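Local coordinates for protein ribosome biogenesis GTPase A (Thermotoga maritima, PDB 3CNO) that binds GTP, which it probably hydrolyses, and is probably required for a late step in assembly of the 50S ribosomal subunit, at residues V105-T110 / L155-F160. Residues are numbered along the deposited sequence; the frame is centred on the assembly and turned at random.
With GDP (guanosine-5'-diphosphate), chain B.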
loop_
_atom_site.group_PDB
_atom_site.type_symbol
_atom_site.label_atom_id
_atom_site.label_comp_id
_atom_site.label_asym_id
_atom_site.label_seq_id
_atom_site.Cartn_x
_atom_site.Cartn_y
_atom_site.Cartn_z
ATOM N N VAL A 105 -7.019 3.078 8.773
ATOM C CA VAL A 105 -5.641 3.489 9.035
ATOM C C VAL A 105 -4.648 2.879 8.035
ATOM O O VAL A 105 -4.928 1.857 7.413
ATOM C CB VAL A 105 -5.233 3.229 10.531
ATOM C CG1 VAL A 105 -5.016 1.750 10.802
ATOM C CG2 VAL A 105 -3.990 4.041 10.928
ATOM N N GLY A 106 -3.504 3.540 7.873
ATOM C CA GLY A 106 -2.420 3.040 7.034
ATOM C C GLY A 106 -1.362 4.072 6.686
ATOM O O GLY A 106 -1.483 5.251 7.028
ATOM N N VAL A 107 -0.314 3.609 6.006
ATOM C CA VAL A 107 0.708 4.486 5.430
ATOM C C VAL A 107 0.156 5.279 4.221
ATOM O O VAL A 107 -0.872 4.891 3.642
ATOM C CB VAL A 107 2.021 3.698 5.089
ATOM C CG1 VAL A 107 2.548 2.981 6.321
ATOM C CG2 VAL A 107 1.830 2.704 3.918
ATOM N N PRO A 108 0.809 6.407 3.848
ATOM C CA PRO A 108 0.339 7.162 2.672
ATOM C C PRO A 108 0.190 6.335 1.383
ATOM O O PRO A 108 0.962 5.401 1.153
ATOM C CB PRO A 108 1.426 8.229 2.477
ATOM C CG PRO A 108 1.986 8.447 3.856
ATOM C CD PRO A 108 1.968 7.065 4.491
ATOM N N ASN A 109 -0.816 6.708 0.584
ATOM C CA ASN A 109 -1.062 6.251 -0.799
ATOM C C ASN A 109 -1.441 4.777 -1.013
ATOM O O ASN A 109 -1.313 4.208 -2.090
ATOM C CB ASN A 109 0.012 6.789 -1.749
ATOM C CG ASN A 109 0.079 8.329 -1.716
ATOM O OD1 ASN A 109 -0.945 9.019 -1.904
ATOM N ND2 ASN A 109 1.273 8.868 -1.444
ATOM N N THR A 110 -2.016 4.215 0.030
ATOM C CA THR A 110 -2.266 2.806 0.123
ATOM C C THR A 110 -3.740 2.500 -0.277
ATOM O O THR A 110 -4.133 1.337 -0.465
ATOM C CB THR A 110 -1.838 2.381 1.547
ATOM O OG1 THR A 110 -1.046 1.183 1.510
ATOM C CG2 THR A 110 -3.001 2.315 2.514
ATOM N N LEU A 155 -0.237 7.043 8.759
ATOM C CA LEU A 155 0.848 6.538 9.573
ATOM C C LEU A 155 2.178 6.780 8.874
ATOM O O LEU A 155 2.369 6.388 7.721
ATOM C CB LEU A 155 0.616 5.049 9.886
ATOM C CG LEU A 155 1.382 4.263 10.967
ATOM C CD1 LEU A 155 2.498 3.399 10.367
ATOM C CD2 LEU A 155 1.913 5.118 12.141
ATOM N N TYR A 156 3.074 7.462 9.588
ATOM C CA TYR A 156 4.439 7.728 9.139
ATOM C C TYR A 156 5.408 6.897 9.962
ATOM O O TYR A 156 5.376 6.917 11.193
ATOM C CB TYR A 156 4.762 9.219 9.235
ATOM C CG TYR A 156 3.831 10.050 8.394
ATOM C CD1 TYR A 156 4.064 10.220 7.030
ATOM C CD2 TYR A 156 2.690 10.634 8.951
ATOM C CE1 TYR A 156 3.195 10.965 6.246
ATOM C CE2 TYR A 156 1.820 11.379 8.178
ATOM C CZ TYR A 156 2.077 11.538 6.827
ATOM O OH TYR A 156 1.218 12.278 6.049
ATOM N N LYS A 157 6.256 6.151 9.266
ATOM C CA LYS A 157 7.114 5.174 9.903
ATOM C C LYS A 157 8.529 5.695 10.054
ATOM O O LYS A 157 9.000 6.471 9.233
ATOM C CB LYS A 157 7.152 3.887 9.078
ATOM C CG LYS A 157 5.896 3.056 9.112
ATOM C CD LYS A 157 6.257 1.621 8.825
ATOM C CE LYS A 157 5.044 0.806 8.496
ATOM N NZ LYS A 157 5.387 -0.625 8.331
ATOM N N ASN A 158 9.202 5.265 11.114
ATOM C CA ASN A 158 10.641 5.407 11.183
ATOM C C ASN A 158 11.207 4.474 10.134
ATOM O O ASN A 158 11.058 3.244 10.232
ATOM C CB ASN A 158 11.184 5.028 12.567
ATOM C CG ASN A 158 12.664 5.350 12.721
ATOM O OD1 ASN A 158 13.052 6.522 12.815
ATOM N ND2 ASN A 158 13.502 4.312 12.741
ATOM N N ILE A 159 11.814 5.058 9.107
ATOM C CA ILE A 159 12.505 4.266 8.095
ATOM C C ILE A 159 13.941 3.967 8.573
ATOM O O ILE A 159 14.882 4.734 8.330
ATOM C CB ILE A 159 12.452 4.926 6.702
ATOM C CG1 ILE A 159 11.004 5.288 6.335
ATOM C CG2 ILE A 159 13.014 3.985 5.677
ATOM C CD1 ILE A 159 10.882 6.334 5.245
ATOM N N PHE A 160 14.077 2.846 9.281
ATOM C CA PHE A 160 15.343 2.451 9.890
ATOM C C PHE A 160 16.243 1.720 8.894
ATOM O O PHE A 160 17.475 1.813 8.973
ATOM C CB PHE A 160 15.106 1.617 11.173
ATOM C CG PHE A 160 14.631 0.188 10.928
ATOM C CD1 PHE A 160 13.425 -0.074 10.265
ATOM C CD2 PHE A 160 15.381 -0.897 11.404
ATOM C CE1 PHE A 160 12.991 -1.393 10.052
ATOM C CE2 PHE A 160 14.956 -2.223 11.202
ATOM C CZ PHE A 160 13.760 -2.469 10.529
HETATM P PB GDP B . -4.388 7.258 0.439
HETATM O O1B GDP B . -5.689 7.894 0.852
HETATM O O2B GDP B . -4.172 6.061 1.347
HETATM O O3B GDP B . -3.189 8.153 0.651
HETATM O O3A GDP B . -4.436 6.761 -1.084
HETATM P PA GDP B . -5.486 7.094 -2.247
HETATM O O1A GDP B . -6.883 6.577 -2.003
HETATM O O2A GDP B . -5.460 8.561 -2.594
HETATM O "O5'" GDP B . -4.855 6.240 -3.440
HETATM C "C5'" GDP B . -3.486 6.428 -3.787
HETATM C "C4'" GDP B . -3.277 5.981 -5.223
HETATM O "O4'" GDP B . -3.570 4.593 -5.356
HETATM C "C3'" GDP B . -4.192 6.709 -6.186
HETATM O "O3'" GDP B . -3.444 6.952 -7.385
HETATM C "C2'" GDP B . -5.300 5.724 -6.468
HETATM O "O2'" GDP B . -5.870 6.003 -7.750
HETATM C "C1'" GDP B . -4.576 4.386 -6.346
HETATM N N9 GDP B . -5.374 3.248 -5.830
HETATM C C8 GDP B . -6.121 3.201 -4.711
HETATM N N7 GDP B . -6.679 1.975 -4.548
HETATM C C5 GDP B . -6.277 1.208 -5.578
HETATM C C6 GDP B . -6.494 -0.186 -6.034
HETATM O O6 GDP B . -7.218 -0.970 -5.386
HETATM N N1 GDP B . -5.881 -0.582 -7.162
HETATM C C2 GDP B . -5.102 0.242 -7.893
HETATM N N2 GDP B . -4.523 -0.236 -9.015
HETATM N N3 GDP B . -4.868 1.527 -7.540
HETATM C C4 GDP B . -5.416 2.050 -6.419
#
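With chi1 of Val107 at -56°, CG1 lies beside the backbone N and trans to the carbonyl carbon, which carries this methyl to the 155-160 side; Leu155, its CG trans to the backbone N (chi1 -166°), brings CD1 to within 4.1 Å of Val107 CG1. The same methyl also meets the aliphatic part of Lys157, whose side chain is extended beyond CG and crosses the valine at a slant, with CE 4.0 Å from Val107 CG1. The amine of Lys157 continues past the valine to the carbonyl oxygen of Ala36. The backbones are joined by one hydrogen bond, from Leu155 N to Gly106 O (2.8 Å), with the donor nitrogen lifted out of the plane of the Gly106 carbonyl. Leu155 O is bordered by carbon atoms: Val107 CA directs its hydrogen at it in a CA-H...O contact of 3.4 Å, and Pro108 CD comes to 3.3 Å. The segment 105-110 runs from the end of strand 101-106 into the P-loop (Walker A motif) of this TRAFAC-class GTPase, while 155-160 follows the neighbouring parallel strand 147-154, so the contact extends the pairing of two adjacent strands just beyond the sheet. Farther out, the ring of Tyr156 meets the Pro108 ring obliquely, CE1 lying 3.7 Å from Pro108 CG. From Val107 to Thr110 the chain makes a type II beta turn that presents two successive amides to the beta-phosphate of GDP: Asn109 N donates to O3B at 2.8 Å and Thr110 N to O2B at 3.1 Å. Val107 O accepts a hydrogen bond from Lys112, whose NZ also binds GDP, and Asn109 ND2 is held by the carbonyl oxygen of Gly172.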